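Side-chain contacts in CMP/dCMP-type deaminase domain-containing protein (Aspergillus oryzae RIB40, PDB 7DRY), which probably catalyses the zinc-dependent deamination step of riboflavin biosynthesis, as a Rib2 deaminase built on the cytidine deaminase fold: residues 6-11 and 43-48; 35-40 and 123-128; 68-73 and 84-89. One frame throughout, in Å; residues are numbered along the deposited sequence. Where two conformers were deposited one is given.

Contact 1. Residues 6-11 and 43-48; sequences AKYLRE and EDDRIV
Tyr8 of helix 5-16 and Ile47 of strand 46-52 mark the closest backbone approach, with CA atoms 10.6 Å apart, a gap that long side chains must bridge. Tyr8 does most of the bridging. Its first torsion (chi1 -84°) sets CG beside the backbone N and anti to the carbonyl carbon, which aims the ring away from the helix at the start of the strand. There the phenol OH donates a hydrogen bond to Asp45 OD2, 2.6 Å away, and takes the anti lone pair, the one turned away from the other carboxylate oxygen. Ring and carboxylate planes are 38° apart, and Tyr8 OH also lies 3.2 Å from Asp45 CB. The second touch is apolar: the delta methyl of Ile47 comes in near the plane of the ring, its CD1 4.0 Å from Tyr8 CE1, so loop residue Asp45 and strand residue Ile47 both meet the ring at its edge and not over a face. One turn further along the helix from Lys7, Glu11 takes a salt bridge from it (NZ to OE2, 2.7 Å), a link that stays within the helix.

The ring is also packed from outside these segments. It stacks with Tyr96 and rests on Val33, so the helix is seated on the central strands of the sheet. Asp45 OD2 forms a salt bridge with Arg35 as well. A single carboxylate oxygen is thus gripped by a phenol and a guanidinium, which would be expected to keep Asp45 ionised, and the hydroxyl of the buried Tyr8 finds its acceptor at the border of a charged cluster.

Contact 2. Residues 35-40 and 123-128; sequences RKEGDY and DRKGIQ
Glu37 reaches across to Lys125 and Gln128, and one carboxylate oxygen, OE1, carries both links. The firm part lies on the far side, in the two partners. Lys125 NZ is hydrogen-bonded to the carbonyl oxygens of Arg91 and Glu88, its stronger partners, and Gln128 is packed on Lys92. The glutamate supplies a countercharge to an ammonium already held by main-chain acceptors.

The looser part is the end of Glu37, held by two weak bonds at the surface. Lys125 is extended except for a bend at its third torsion (chi3 -78°); it and Glu37 come from opposite directions, NZ lying 3.4 Å from Glu37 OE1 and 3.8 Å from Glu37 OE2, a salt bridge whose hydrogen bond is weak. Gln128 comes at about a right angle to Glu37, with amide and carboxylate planes 60° apart, and its NE2 gives OE1 of Glu37 a weak bond of 3.3 Å with an N-H...O angle of 150°. No apolar groups meet between the segments. Such long, purely polar links probably tolerate some movement.

Strand 91-97 explains the geometry. It runs between strands 29-36 and 127-132, so the two segments are not direct neighbours in the sheet. Glu37 pairs through its backbone with Asp90 and Gln128 with Leu93, while both side chains pack on Lys92, spanning the intervening strand at the end of the sheet.

Contact 3. Residues 68-73 and 84-89; sequences SNYAAV and VLPSEP
Tyr70 meets three consecutive residues: Leu85 over a face of its ring, Val84 beside the CD2-CE2 bond, and Pro86 obliquely at the phenol end. The first kind of interaction is CH-pi. One delta methyl of Leu85 sits over the face, CD2 being 3.9 Å from the Tyr70 ring centroid and 21° off the ring normal. It is shifted from the centre toward the CD2-CE2 side, where Leu85 CD2 comes to 3.7 Å from Tyr70 CD2.

The other apolar contacts lie round the ring. Val84 and the tyrosine slide past each other in opposite directions, and Val84 CG2, held between its own backbone N and carbonyl carbon, approaches Tyr70 CE2 to 3.7 Å. Pro86 arrives from the opposite direction to the ring, and its CD lies obliquely 3.9 Å from Tyr70 CZ.

The polar element gathers at the phenol end. The carbonyl oxygen of Val84 lies in the ring plane, at the edge, 3.2 Å from Tyr70 OH and 3.4 Å from Tyr70 CE2. Tyr70 reaches all of this because its ring swings out opposite the backbone N (chi1 -167°), off the helix and toward the loop. The ring also stacks with His74 and touches Val48 and Ser49, and the carbonyl of Leu85 is hydrogen-bonded to Arg124.

The side chain of Leu85 is about 11 Å from that of Glu63. Helix 62-73 and the following loop connect strand 46-52 to strand 91-97 in a beta-alpha-beta crossover; the two strands are parallel, with strand 29-36 between them and antiparallel to both. Tyr70 pins the loop to the last turn of the helix that, in the cytidine deaminase fold, follows directly on the zinc ligand, here His61.

How the contacts relate
Contacts 1 and 3 are partly buried and each turns on a tyrosine that leaves a helix, and both tyrosines reach strand 46-52, at successive residues: Tyr8 at Ile47, Tyr70 at Val48. Contact 2 lies at the surface and is wholly polar. Its segment 35-40 joins it to contact 1 through the Arg35-Asp45 salt bridge, on neighbouring strands of one sheet. Contact 3 lies within the chain span that contact 2 closes, and segment 123-128 holds its loop, Arg124 at Leu85 and Lys125 at Ser87. The chemistry differs with place: mixed ring and charge in contact 1, mostly apolar in contact 3, weak polar links, one of them a salt bridge, in contact 2.

Contact 1. Residues 6-11 and 43-48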
loop_
_atom_site.group_PDB
_atom_site.type_symbol
_atom_site.label_atom_id
_atom_site.label_comp_id
_atom_site.label_asym_id
_atom_site.label_seq_id
_atom_site.Cartn_x
_atom_site.Cartn_y
_atom_site.Cartn_z
ATOM N N ALA A 6 -9.611 9.926 -3.737
ATOM C CA ALA A 6 -9.628 9.458 -5.115
ATOM C C ALA A 6 -8.412 9.960 -5.881
ATOM O O ALA A 6 -7.809 9.212 -6.661
ATOM C CB ALA A 6 -10.923 9.896 -5.801
ATOM N N LYS A 7 -8.027 11.221 -5.669
ATOM C CA LYS A 7 -6.864 11.752 -6.375
ATOM C C LYS A 7 -5.588 11.037 -5.957
ATOM O O LYS A 7 -4.758 10.691 -6.806
ATOM C CB LYS A 7 -6.738 13.263 -6.163
ATOM C CG LYS A 7 -5.615 13.886 -6.990
ATOM C CD LYS A 7 -5.348 15.335 -6.608
ATOM C CE LYS A 7 -4.262 15.944 -7.489
ATOM N NZ LYS A 7 -3.605 14.937 -8.379
ATOM N N TYR A 8 -5.413 10.795 -4.654
ATOM C CA TYR A 8 -4.249 10.030 -4.215
ATOM C C TYR A 8 -4.237 8.642 -4.837
ATOM O O TYR A 8 -3.175 8.146 -5.239
ATOM C CB TYR A 8 -4.230 9.912 -2.690
ATOM C CG TYR A 8 -3.604 11.098 -1.996
ATOM C CD1 TYR A 8 -2.247 11.388 -2.152
ATOM C CD2 TYR A 8 -4.360 11.940 -1.185
ATOM C CE1 TYR A 8 -1.669 12.461 -1.523
ATOM C CE2 TYR A 8 -3.786 13.033 -0.552
ATOM C CZ TYR A 8 -2.435 13.288 -0.722
ATOM O OH TYR A 8 -1.847 14.364 -0.095
ATOM N N LEU A 9 -5.405 7.999 -4.942
ATOM C CA LEU A 9 -5.414 6.662 -5.525
ATOM C C LEU A 9 -5.086 6.693 -7.010
ATOM O O LEU A 9 -4.440 5.770 -7.512
ATOM C CB LEU A 9 -6.728 5.944 -5.240
ATOM C CG LEU A 9 -6.832 5.481 -3.785
ATOM C CD1 LEU A 9 -8.190 4.856 -3.565
ATOM C CD2 LEU A 9 -5.717 4.499 -3.391
ATOM N N ARG A 10 -5.508 7.742 -7.725
ATOM C CA ARG A 10 -5.113 7.878 -9.123
ATOM C C ARG A 10 -3.606 8.055 -9.243
ATOM O O ARG A 10 -2.978 7.515 -10.162
ATOM C CB ARG A 10 -5.843 9.056 -9.770
ATOM C CG ARG A 10 -7.332 8.819 -9.988
ATOM C CD ARG A 10 -7.939 9.880 -10.895
ATOM N NE ARG A 10 -7.941 11.205 -10.278
ATOM C CZ ARG A 10 -8.932 11.686 -9.534
ATOM N NH1 ARG A 10 -10.011 10.948 -9.304
ATOM N NH2 ARG A 10 -8.842 12.903 -9.019
ATOM N N GLU A 11 -3.010 8.810 -8.315
ATOM C CA GLU A 11 -1.562 8.962 -8.303
ATOM C C GLU A 11 -0.885 7.635 -7.988
ATOM O O GLU A 11 0.160 7.310 -8.566
ATOM C CB GLU A 11 -1.170 10.048 -7.293
ATOM C CG GLU A 11 -1.596 11.454 -7.727
ATOM C CD GLU A 11 -1.479 12.497 -6.630
ATOM O OE1 GLU A 11 -1.148 12.138 -5.483
ATOM O OE2 GLU A 11 -1.722 13.687 -6.921
ATOM N N GLU A 43 -4.013 20.740 1.559
ATOM C CA GLU A 43 -2.809 21.510 1.274
ATOM C C GLU A 43 -1.730 21.300 2.328
ATOM O O GLU A 43 -0.548 21.510 2.036
ATOM C CB GLU A 43 -3.154 22.997 1.142
ATOM C CG GLU A 43 -4.150 23.491 2.180
ATOM C CD GLU A 43 -5.588 23.464 1.682
ATOM O OE1 GLU A 43 -6.283 24.494 1.825
ATOM O OE2 GLU A 43 -6.023 22.416 1.152
ATOM N N ASP A 44 -2.102 20.874 3.536
ATOM C CA ASP A 44 -1.135 20.610 4.591
ATOM C C ASP A 44 -0.567 19.197 4.544
ATOM O O ASP A 44 0.329 18.885 5.332
ATOM C CB ASP A 44 -1.746 20.861 5.975
ATOM C CG ASP A 44 -2.000 22.335 6.248
ATOM O OD1 ASP A 44 -1.291 23.181 5.663
ATOM O OD2 ASP A 44 -2.910 22.643 7.048
ATOM N N ASP A 45 -1.068 18.330 3.665
ATOM C CA ASP A 45 -0.480 17.004 3.523
ATOM C C ASP A 45 0.970 17.139 3.070
ATOM O O ASP A 45 1.312 18.028 2.286
ATOM C CB ASP A 45 -1.224 16.206 2.448
ATOM C CG ASP A 45 -2.545 15.617 2.923
ATOM O OD1 ASP A 45 -2.923 15.759 4.103
ATOM O OD2 ASP A 45 -3.216 14.987 2.069
ATOM N N ARG A 46 1.822 16.245 3.555
ATOM C CA ARG A 46 3.206 16.155 3.104
ATOM C C ARG A 46 3.470 14.735 2.637
ATOM O O ARG A 46 3.145 13.777 3.344
ATOM C CB ARG A 46 4.168 16.498 4.245
ATOM C CG ARG A 46 3.965 17.899 4.827
ATOM C CD ARG A 46 4.612 18.036 6.205
ATOM N NE ARG A 46 4.400 19.359 6.789
ATOM C CZ ARG A 46 4.702 19.673 8.044
ATOM N NH1 ARG A 46 5.227 18.758 8.848
ATOM N NH2 ARG A 46 4.476 20.898 8.497
ATOM N N ILE A 47 4.054 14.593 1.450
ATOM C CA ILE A 47 4.440 13.265 0.987
ATOM C C ILE A 47 5.668 12.806 1.756
ATOM O O ILE A 47 6.646 13.549 1.896
ATOM C CB ILE A 47 4.693 13.250 -0.527
ATOM C CG1 ILE A 47 3.475 13.778 -1.276
ATOM C CG2 ILE A 47 5.022 11.829 -0.991
ATOM C CD1 ILE A 47 2.197 13.053 -0.930
ATOM N N VAL A 48 5.603 11.589 2.286
ATOM C CA VAL A 48 6.692 11.000 3.046
ATOM C C VAL A 48 7.472 9.988 2.214
ATOM O O VAL A 48 8.700 9.933 2.288
ATOM C CB VAL A 48 6.139 10.368 4.344
ATOM C CG1 VAL A 48 7.253 9.657 5.131
ATOM C CG2 VAL A 48 5.476 11.430 5.203
#

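Contact 2. Residues 35-40 and 123-128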
loop_
_atom_site.group_PDB
_atom_site.type_symbol
_atom_site.label_atom_id
_atom_site.label_comp_id
_atom_site.label_asym_id
_atom_site.label_seq_id
_atom_site.Cartn_x
_atom_site.Cartn_y
_atom_site.Cartn_z
ATOM N N ARG A 35 -0.310 13.765 7.530
ATOM C CA ARG A 35 -1.538 14.545 7.490
ATOM C C ARG A 35 -1.853 15.063 8.887
ATOM O O ARG A 35 -1.700 14.341 9.878
ATOM C CB ARG A 35 -2.685 13.643 6.998
ATOM C CG ARG A 35 -4.070 14.249 7.084
ATOM C CD ARG A 35 -5.046 13.422 6.255
ATOM N NE ARG A 35 -4.730 13.510 4.834
ATOM C CZ ARG A 35 -5.071 12.592 3.933
ATOM N NH1 ARG A 35 -5.755 11.510 4.300
ATOM N NH2 ARG A 35 -4.729 12.759 2.663
ATOM N N LYS A 36 -2.322 16.305 8.971
ATOM C CA LYS A 36 -2.753 16.829 10.260
ATOM C C LYS A 36 -3.932 16.017 10.783
ATOM O O LYS A 36 -4.835 15.647 10.030
ATOM C CB LYS A 36 -3.169 18.300 10.130
ATOM C CG LYS A 36 -2.009 19.260 9.933
ATOM C CD LYS A 36 -1.091 19.286 11.146
ATOM C CE LYS A 36 -1.788 19.835 12.376
ATOM N NZ LYS A 36 -1.620 21.309 12.551
ATOM N N GLU A 37 -3.916 15.712 12.076
ATOM C CA GLU A 37 -5.064 15.041 12.663
ATOM C C GLU A 37 -6.206 16.029 12.841
ATOM O O GLU A 37 -5.993 17.228 13.024
ATOM C CB GLU A 37 -4.693 14.399 14.000
ATOM C CG GLU A 37 -4.021 13.045 13.806
ATOM C CD GLU A 37 -3.049 12.697 14.904
ATOM O OE1 GLU A 37 -2.749 11.491 15.075
ATOM O OE2 GLU A 37 -2.580 13.618 15.595
ATOM N N GLY A 38 -7.430 15.519 12.766
ATOM C CA GLY A 38 -8.588 16.377 12.942
ATOM C C GLY A 38 -9.146 16.888 11.629
ATOM O O GLY A 38 -9.113 16.185 10.623
ATOM N N ASP A 39 -9.658 18.118 11.633
ATOM C CA ASP A 39 -10.329 18.699 10.470
ATOM C C ASP A 39 -9.261 19.276 9.546
ATOM O O ASP A 39 -9.074 20.491 9.438
ATOM C CB ASP A 39 -11.318 19.765 10.926
ATOM C CG ASP A 39 -12.180 20.282 9.799
ATOM O OD1 ASP A 39 -12.302 19.582 8.768
ATOM O OD2 ASP A 39 -12.721 21.398 9.948
ATOM N N TYR A 40 -8.567 18.379 8.855
ATOM C CA TYR A 40 -7.353 18.732 8.132
ATOM C C TYR A 40 -7.665 19.398 6.797
ATOM O O TYR A 40 -8.766 19.294 6.250
ATOM C CB TYR A 40 -6.503 17.492 7.859
ATOM C CG TYR A 40 -7.080 16.590 6.782
ATOM C CD1 TYR A 40 -8.081 15.680 7.087
ATOM C CD2 TYR A 40 -6.635 16.662 5.465
ATOM C CE1 TYR A 40 -8.616 14.855 6.119
ATOM C CE2 TYR A 40 -7.173 15.839 4.486
ATOM C CZ TYR A 40 -8.161 14.940 4.824
ATOM O OH TYR A 40 -8.710 14.114 3.871
ATOM N N ASP A 123 8.534 4.623 20.848
ATOM C CA ASP A 123 7.905 5.935 20.911
ATOM C C ASP A 123 7.419 6.424 19.552
ATOM O O ASP A 123 7.124 7.616 19.401
ATOM C CB ASP A 123 8.874 6.952 21.518
ATOM C CG ASP A 123 10.165 7.067 20.730
ATOM O OD1 ASP A 123 10.483 6.133 19.961
ATOM O OD2 ASP A 123 10.861 8.093 20.877
ATOM N N ARG A 124 7.326 5.540 18.563
ATOM C CA ARG A 124 6.982 5.918 17.201
ATOM C C ARG A 124 5.556 5.482 16.889
ATOM O O ARG A 124 5.210 4.307 17.051
ATOM C CB ARG A 124 7.948 5.273 16.206
ATOM C CG ARG A 124 9.397 5.731 16.355
ATOM C CD ARG A 124 9.683 6.939 15.471
ATOM N NE ARG A 124 10.931 7.598 15.840
ATOM C CZ ARG A 124 11.446 8.639 15.194
ATOM N NH1 ARG A 124 10.817 9.146 14.141
ATOM N NH2 ARG A 124 12.588 9.177 15.604
ATOM N N LYS A 125 4.739 6.429 16.419
ATOM C CA LYS A 125 3.330 6.142 16.164
ATOM C C LYS A 125 3.130 5.154 15.021
ATOM O O LYS A 125 2.169 4.375 15.036
ATOM C CB LYS A 125 2.590 7.438 15.839
ATOM C CG LYS A 125 2.613 8.420 16.967
ATOM C CD LYS A 125 1.450 9.378 16.887
ATOM C CE LYS A 125 1.695 10.449 15.861
ATOM N NZ LYS A 125 0.555 11.414 15.829
ATOM N N GLY A 126 3.984 5.195 14.007
ATOM C CA GLY A 126 3.791 4.343 12.854
ATOM C C GLY A 126 2.622 4.789 11.979
ATOM O O GLY A 126 2.058 5.874 12.119
ATOM N N ILE A 127 2.264 3.909 11.049
ATOM C CA ILE A 127 1.190 4.192 10.104
ATOM C C ILE A 127 -0.149 3.992 10.797
ATOM O O ILE A 127 -0.401 2.936 11.387
ATOM C CB ILE A 127 1.324 3.296 8.865
ATOM C CG1 ILE A 127 2.639 3.612 8.156
ATOM C CG2 ILE A 127 0.145 3.493 7.919
ATOM C CD1 ILE A 127 3.020 2.612 7.079
ATOM N N GLN A 128 -1.010 5.015 10.744
ATOM C CA GLN A 128 -2.276 4.986 11.463
ATOM C C GLN A 128 -3.474 4.588 10.611
ATOM O O GLN A 128 -4.479 4.133 11.173
ATOM C CB GLN A 128 -2.554 6.343 12.131
ATOM C CG GLN A 128 -1.768 6.518 13.427
ATOM C CD GLN A 128 -1.927 7.890 14.053
ATOM O OE1 GLN A 128 -0.949 8.620 14.200
ATOM N NE2 GLN A 128 -3.157 8.244 14.438
#

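Contact 3. Residues 68-73 and 84-89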
loop_
_atom_site.group_PDB
_atom_site.type_symbol
_atom_site.label_atom_id
_atom_site.label_comp_id
_atom_site.label_asym_id
_atom_site.label_seq_id
_atom_site.Cartn_x
_atom_site.Cartn_y
_atom_site.Cartn_z
ATOM N N SER A 68 10.834 0.657 2.056
ATOM C CA SER A 68 12.257 0.418 1.858
ATOM C C SER A 68 12.943 1.624 1.228
ATOM O O SER A 68 14.110 1.899 1.532
ATOM C CB SER A 68 12.436 -0.809 0.976
ATOM O OG SER A 68 12.103 -1.985 1.691
ATOM N N ASN A 69 12.251 2.350 0.345
ATOM C CA ASN A 69 12.821 3.572 -0.210
ATOM C C ASN A 69 13.139 4.558 0.904
ATOM O O ASN A 69 14.223 5.156 0.938
ATOM C CB ASN A 69 11.828 4.209 -1.180
ATOM C CG ASN A 69 11.728 3.474 -2.495
ATOM O OD1 ASN A 69 12.632 2.753 -2.896
ATOM N ND2 ASN A 69 10.619 3.682 -3.189
ATOM N N TYR A 70 12.198 4.732 1.842
ATOM C CA TYR A 70 12.424 5.636 2.960
ATOM C C TYR A 70 13.588 5.155 3.820
ATOM O O TYR A 70 14.447 5.951 4.218
ATOM C CB TYR A 70 11.144 5.766 3.785
ATOM C CG TYR A 70 11.186 6.916 4.768
ATOM C CD1 TYR A 70 10.766 8.192 4.408
ATOM C CD2 TYR A 70 11.656 6.733 6.066
ATOM C CE1 TYR A 70 10.804 9.237 5.302
ATOM C CE2 TYR A 70 11.689 7.780 6.963
ATOM C CZ TYR A 70 11.261 9.028 6.573
ATOM O OH TYR A 70 11.307 10.075 7.475
ATOM N N ALA A 71 13.637 3.850 4.103
ATOM C CA ALA A 71 14.747 3.291 4.869
ATOM C C ALA A 71 16.094 3.557 4.201
ATOM O O ALA A 71 17.061 3.928 4.877
ATOM C CB ALA A 71 14.531 1.788 5.074
ATOM N N ALA A 72 16.178 3.370 2.875
ATOM C CA ALA A 72 17.443 3.598 2.182
ATOM C C ALA A 72 17.868 5.056 2.273
ATOM O O ALA A 72 19.044 5.358 2.506
ATOM C CB ALA A 72 17.325 3.170 0.716
ATOM N N VAL A 73 16.932 5.978 2.073
ATOM C CA VAL A 73 17.264 7.395 2.163
ATOM C C VAL A 73 17.756 7.759 3.559
ATOM O O VAL A 73 18.619 8.630 3.718
ATOM C CB VAL A 73 16.046 8.223 1.705
ATOM C CG1 VAL A 73 16.161 9.668 2.107
ATOM C CG2 VAL A 73 15.886 8.091 0.184
ATOM N N VAL A 84 12.818 5.529 11.966
ATOM C CA VAL A 84 13.085 6.780 11.263
ATOM C C VAL A 84 11.846 7.421 10.657
ATOM O O VAL A 84 11.923 8.584 10.231
ATOM C CB VAL A 84 14.181 6.627 10.187
ATOM C CG1 VAL A 84 15.521 6.273 10.834
ATOM C CG2 VAL A 84 13.775 5.585 9.162
ATOM N N LEU A 85 10.719 6.716 10.571
ATOM C CA LEU A 85 9.523 7.340 10.027
ATOM C C LEU A 85 9.078 8.489 10.932
ATOM O O LEU A 85 9.275 8.445 12.156
ATOM C CB LEU A 85 8.391 6.327 9.921
ATOM C CG LEU A 85 8.534 5.355 8.754
ATOM C CD1 LEU A 85 7.550 4.195 8.941
ATOM C CD2 LEU A 85 8.331 6.057 7.414
ATOM N N PRO A 86 8.460 9.524 10.360
ATOM C CA PRO A 86 8.007 10.655 11.182
ATOM C C PRO A 86 7.040 10.211 12.267
ATOM O O PRO A 86 6.222 9.308 12.069
ATOM C CB PRO A 86 7.299 11.564 10.170
ATOM C CG PRO A 86 7.863 11.199 8.860
ATOM C CD PRO A 86 8.185 9.733 8.928
ATOM N N SER A 87 7.130 10.885 13.416
ATOM C CA SER A 87 6.250 10.613 14.547
ATOM C C SER A 87 6.101 11.940 15.291
ATOM O O SER A 87 6.798 12.209 16.268
ATOM C CB SER A 87 6.819 9.519 15.442
ATOM O OG SER A 87 5.857 9.103 16.399
ATOM N N GLU A 88 5.123 12.734 14.858
ATOM C CA GLU A 88 4.732 13.963 15.524
ATOM C C GLU A 88 3.296 13.818 16.010
ATOM O O GLU A 88 2.431 13.375 15.242
ATOM C CB GLU A 88 4.832 15.143 14.546
ATOM C CG GLU A 88 6.067 15.100 13.656
ATOM C CD GLU A 88 5.883 15.867 12.361
ATOM O OE1 GLU A 88 5.974 15.244 11.277
ATOM O OE2 GLU A 88 5.639 17.092 12.429
ATOM N N PRO A 89 2.996 14.170 17.262
ATOM C CA PRO A 89 1.695 13.783 17.835
ATOM C C PRO A 89 0.474 14.369 17.145
ATOM O O PRO A 89 -0.594 13.751 17.222
ATOM C CB PRO A 89 1.801 14.238 19.293
ATOM C CG PRO A 89 3.269 14.322 19.565
ATOM C CD PRO A 89 3.893 14.753 18.272
#